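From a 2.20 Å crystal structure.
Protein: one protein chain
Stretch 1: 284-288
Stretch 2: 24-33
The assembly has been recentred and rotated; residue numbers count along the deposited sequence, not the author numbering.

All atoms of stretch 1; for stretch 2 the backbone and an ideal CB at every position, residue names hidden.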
# COMPACT_ATOMS: atom_id res chain seq x y z
N ARG A 284 -11.22 9.20 -13.01
CA ARG A 284 -12.35 10.12 -12.81
C ARG A 284 -12.08 11.07 -11.65
O ARG A 284 -11.70 10.64 -10.55
CB ARG A 284 -13.64 9.35 -12.51
CG ARG A 284 -14.01 8.24 -13.48
CD ARG A 284 -14.71 8.81 -14.67
NE ARG A 284 -15.59 7.84 -15.34
CZ ARG A 284 -16.56 8.19 -16.18
NH1 ARG A 284 -16.78 9.47 -16.44
NH2 ARG A 284 -17.31 7.26 -16.75
N ILE A 285 -12.28 12.37 -11.89
CA ILE A 285 -12.17 13.40 -10.86
C ILE A 285 -13.28 14.43 -11.06
O ILE A 285 -14.01 14.35 -12.05
CB ILE A 285 -10.80 14.14 -10.91
CG1 ILE A 285 -10.62 14.86 -12.26
CG2 ILE A 285 -9.63 13.19 -10.55
CD1 ILE A 285 -9.47 15.83 -12.28
N ASN A 286 -13.38 15.39 -10.13
CA ASN A 286 -14.35 16.49 -10.22
C ASN A 286 -13.96 17.51 -11.28
O ASN A 286 -12.77 17.80 -11.48
CB ASN A 286 -14.55 17.18 -8.86
CG ASN A 286 -15.46 16.39 -7.91
OD1 ASN A 286 -15.36 16.50 -6.69
ND2 ASN A 286 -16.36 15.59 -8.47
N THR A 287 -14.97 18.03 -11.97
CA THR A 287 -14.79 18.98 -13.06
C THR A 287 -15.16 20.39 -12.62
O THR A 287 -14.62 21.38 -13.12
CB THR A 287 -15.66 18.60 -14.31
OG1 THR A 287 -17.04 18.59 -13.96
CG2 THR A 287 -15.29 17.24 -14.86
N GLY A 288 -16.12 20.48 -11.71
CA GLY A 288 -16.62 21.78 -11.28
C GLY A 288 -18.00 22.08 -11.81
O GLY A 288 -18.67 23.02 -11.36
N UNK A 24 -0.83 18.81 -12.48
CA UNK A 24 -0.57 18.04 -11.26
C UNK A 24 -1.86 18.02 -10.45
O UNK A 24 -2.58 19.03 -10.39
CB UNK A 24 0.59 18.63 -10.45
N UNK A 25 -2.17 16.88 -9.84
CA UNK A 25 -3.46 16.68 -9.17
C UNK A 25 -3.74 17.72 -8.08
O UNK A 25 -4.86 18.22 -7.96
CB UNK A 25 -3.51 15.28 -8.56
N UNK A 26 -2.72 18.05 -7.29
CA UNK A 26 -2.91 18.90 -6.13
C UNK A 26 -2.76 20.40 -6.40
O UNK A 26 -2.95 21.23 -5.51
CB UNK A 26 -1.91 18.49 -5.04
N UNK A 27 -2.46 20.74 -7.65
CA UNK A 27 -2.53 22.12 -8.11
C UNK A 27 -3.96 22.52 -8.50
O UNK A 27 -4.24 23.71 -8.67
CB UNK A 27 -1.59 22.32 -9.30
N UNK A 28 -4.85 21.54 -8.64
CA UNK A 28 -6.27 21.78 -8.92
C UNK A 28 -7.03 22.32 -7.70
O UNK A 28 -8.05 22.98 -7.85
CB UNK A 28 -6.93 20.48 -9.40
N UNK A 29 -6.55 22.00 -6.50
CA UNK A 29 -7.11 22.56 -5.28
C UNK A 29 -7.10 24.09 -5.39
O UNK A 29 -8.13 24.74 -5.26
CB UNK A 29 -6.33 22.09 -4.05
N UNK A 30 -5.93 24.64 -5.69
CA UNK A 30 -5.77 26.06 -5.95
C UNK A 30 -6.75 26.62 -6.98
O UNK A 30 -7.38 27.66 -6.76
CB UNK A 30 -4.34 26.33 -6.42
N UNK A 31 -6.89 25.93 -8.10
CA UNK A 31 -7.78 26.39 -9.16
C UNK A 31 -9.26 26.40 -8.78
O UNK A 31 -9.99 27.34 -9.11
CB UNK A 31 -7.59 25.51 -10.40
N UNK A 32 -9.71 25.36 -8.10
CA UNK A 32 -11.05 25.32 -7.54
C UNK A 32 -11.27 26.42 -6.49
O UNK A 32 -12.29 27.12 -6.52
CB UNK A 32 -11.31 23.95 -6.92
N UNK A 33 -10.30 26.60 -5.57
CA UNK A 33 -10.37 27.72 -4.59
C UNK A 33 -10.48 29.08 -5.25
O UNK A 33 -11.29 29.89 -4.83
CB UNK A 33 -9.13 27.71 -3.69

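Position 24 opens a type I turn that runs to position 27, and its CB lies well beyond the reach of stretch 1. Nothing across the gap restricts the choice; the deposited residue is Phe-24, whose carbonyl O accepts a hydrogen bond from N of position 27 (3.2 Å) and closes the turn.

At position 25 the CA-to-CB bond points sideways. What stretch 1 offers in this direction is the branched aliphatic side chain of Ile-285, so a medium-sized apolar residue such as leucine, isoleucine or methionine would suit. The residue is Leu-25. With chi1 t and chi2 p its end comes nearer than its CB, and CD1 lies 4.3 Å from CG2 of Ile-285, a modest apolar contact.

Positions 26 and 27 are out of reach of stretch 1, which leaves their side chains undetermined from this side. They are Glu-26 and Glu-27, the latter hydrogen-bonded through OE1 elsewhere in the structure.

Position 28 matters most. Its CB points toward stretch 1, but the gap is wide: its CA is 9.7 Å from CA of Asn-286. Along the way lies the apolar end of Ile-285, and beyond it the carbonyl O of Asn-286. A long side chain with an aliphatic stem suits this path, and a polar or cationic end suits the carbonyl; lysine, arginine or glutamine could be considered. The residue is Arg-28. CD1 of Ile-285 packs over one face of its guanidinium, 3.4 Å from NE. NH2 comes within 3.0 Å of O of Asn-286, but the angle is too poor for a hydrogen bond.

Positions 29, 30 and 31 lie on the helix without touching stretch 1, and many residues would serve. They are Trp-29, whose CB points away, Leu-30 and Phe-31.

Position 32 is one helical turn after 28, and its N donates to the carbonyl O of Arg-28 (2.9 Å). Its CA-to-CB bond again points toward stretch 1, but CB is still 7.8 Å from CB of Asn-286, so a long side chain is needed to come close; with Arg-28 one turn earlier, an acidic end is favoured, as in glutamate or, less far-reaching, aspartate. Glu-32 extends with chi2 t, placing OE1 4.5 Å from CB of Asn-286. The same OE1 accepts a hydrogen bond from NH1 of Arg-28 at 2.9 Å, a salt bridge that ties the two long side chains together.

Position 33 is out of reach, and Ala-33 simply continues the helix.

Stretch 2 (24-33) FLEERWLFEA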
# COMPACT_ATOMS: atom_id res chain seq x y z
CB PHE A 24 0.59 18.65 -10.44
CG PHE A 24 1.28 17.66 -9.52
CD1 PHE A 24 0.98 17.64 -8.16
CD2 PHE A 24 2.22 16.75 -10.02
CE1 PHE A 24 1.61 16.72 -7.30
CE2 PHE A 24 2.86 15.82 -9.18
CZ PHE A 24 2.56 15.81 -7.81
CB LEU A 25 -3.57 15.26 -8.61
CG LEU A 25 -4.84 14.88 -7.83
CD1 LEU A 25 -6.10 14.94 -8.72
CD2 LEU A 25 -4.68 13.50 -7.17
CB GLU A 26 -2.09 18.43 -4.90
CG GLU A 26 -1.02 17.37 -5.15
CD GLU A 26 -1.59 15.94 -5.34
OE1 GLU A 26 -1.19 15.29 -6.34
OE2 GLU A 26 -2.40 15.47 -4.49
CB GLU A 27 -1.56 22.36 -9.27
CG GLU A 27 -0.07 22.07 -8.93
CD GLU A 27 0.92 22.58 -9.98
OE1 GLU A 27 2.00 23.07 -9.57
OE2 GLU A 27 0.61 22.50 -11.20
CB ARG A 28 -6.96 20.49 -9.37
CG ARG A 28 -6.51 19.94 -10.70
CD ARG A 28 -7.37 18.73 -11.12
NE ARG A 28 -8.53 19.08 -11.96
CZ ARG A 28 -9.73 19.45 -11.50
NH1 ARG A 28 -9.97 19.52 -10.19
NH2 ARG A 28 -10.71 19.74 -12.35
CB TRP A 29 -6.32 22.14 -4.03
CG TRP A 29 -6.11 20.65 -3.77
CD1 TRP A 29 -5.07 20.10 -3.06
CD2 TRP A 29 -6.94 19.53 -4.18
NE1 TRP A 29 -5.19 18.73 -3.01
CE2 TRP A 29 -6.32 18.35 -3.68
CE3 TRP A 29 -8.14 19.41 -4.92
CZ2 TRP A 29 -6.86 17.05 -3.90
CZ3 TRP A 29 -8.68 18.10 -5.14
CH2 TRP A 29 -8.04 16.95 -4.62
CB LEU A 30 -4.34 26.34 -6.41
CG LEU A 30 -3.57 27.61 -6.05
CD1 LEU A 30 -2.85 28.10 -7.27
CD2 LEU A 30 -4.41 28.73 -5.42
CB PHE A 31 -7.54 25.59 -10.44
CG PHE A 31 -6.12 25.64 -10.93
CD1 PHE A 31 -5.59 24.57 -11.65
CD2 PHE A 31 -5.31 26.76 -10.68
CE1 PHE A 31 -4.25 24.61 -12.12
CE2 PHE A 31 -4.00 26.82 -11.13
CZ PHE A 31 -3.46 25.74 -11.85
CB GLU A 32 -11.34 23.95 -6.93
CG GLU A 32 -11.42 22.77 -7.92
CD GLU A 32 -11.25 21.39 -7.25
OE1 GLU A 32 -11.56 20.36 -7.90
OE2 GLU A 32 -10.81 21.32 -6.07
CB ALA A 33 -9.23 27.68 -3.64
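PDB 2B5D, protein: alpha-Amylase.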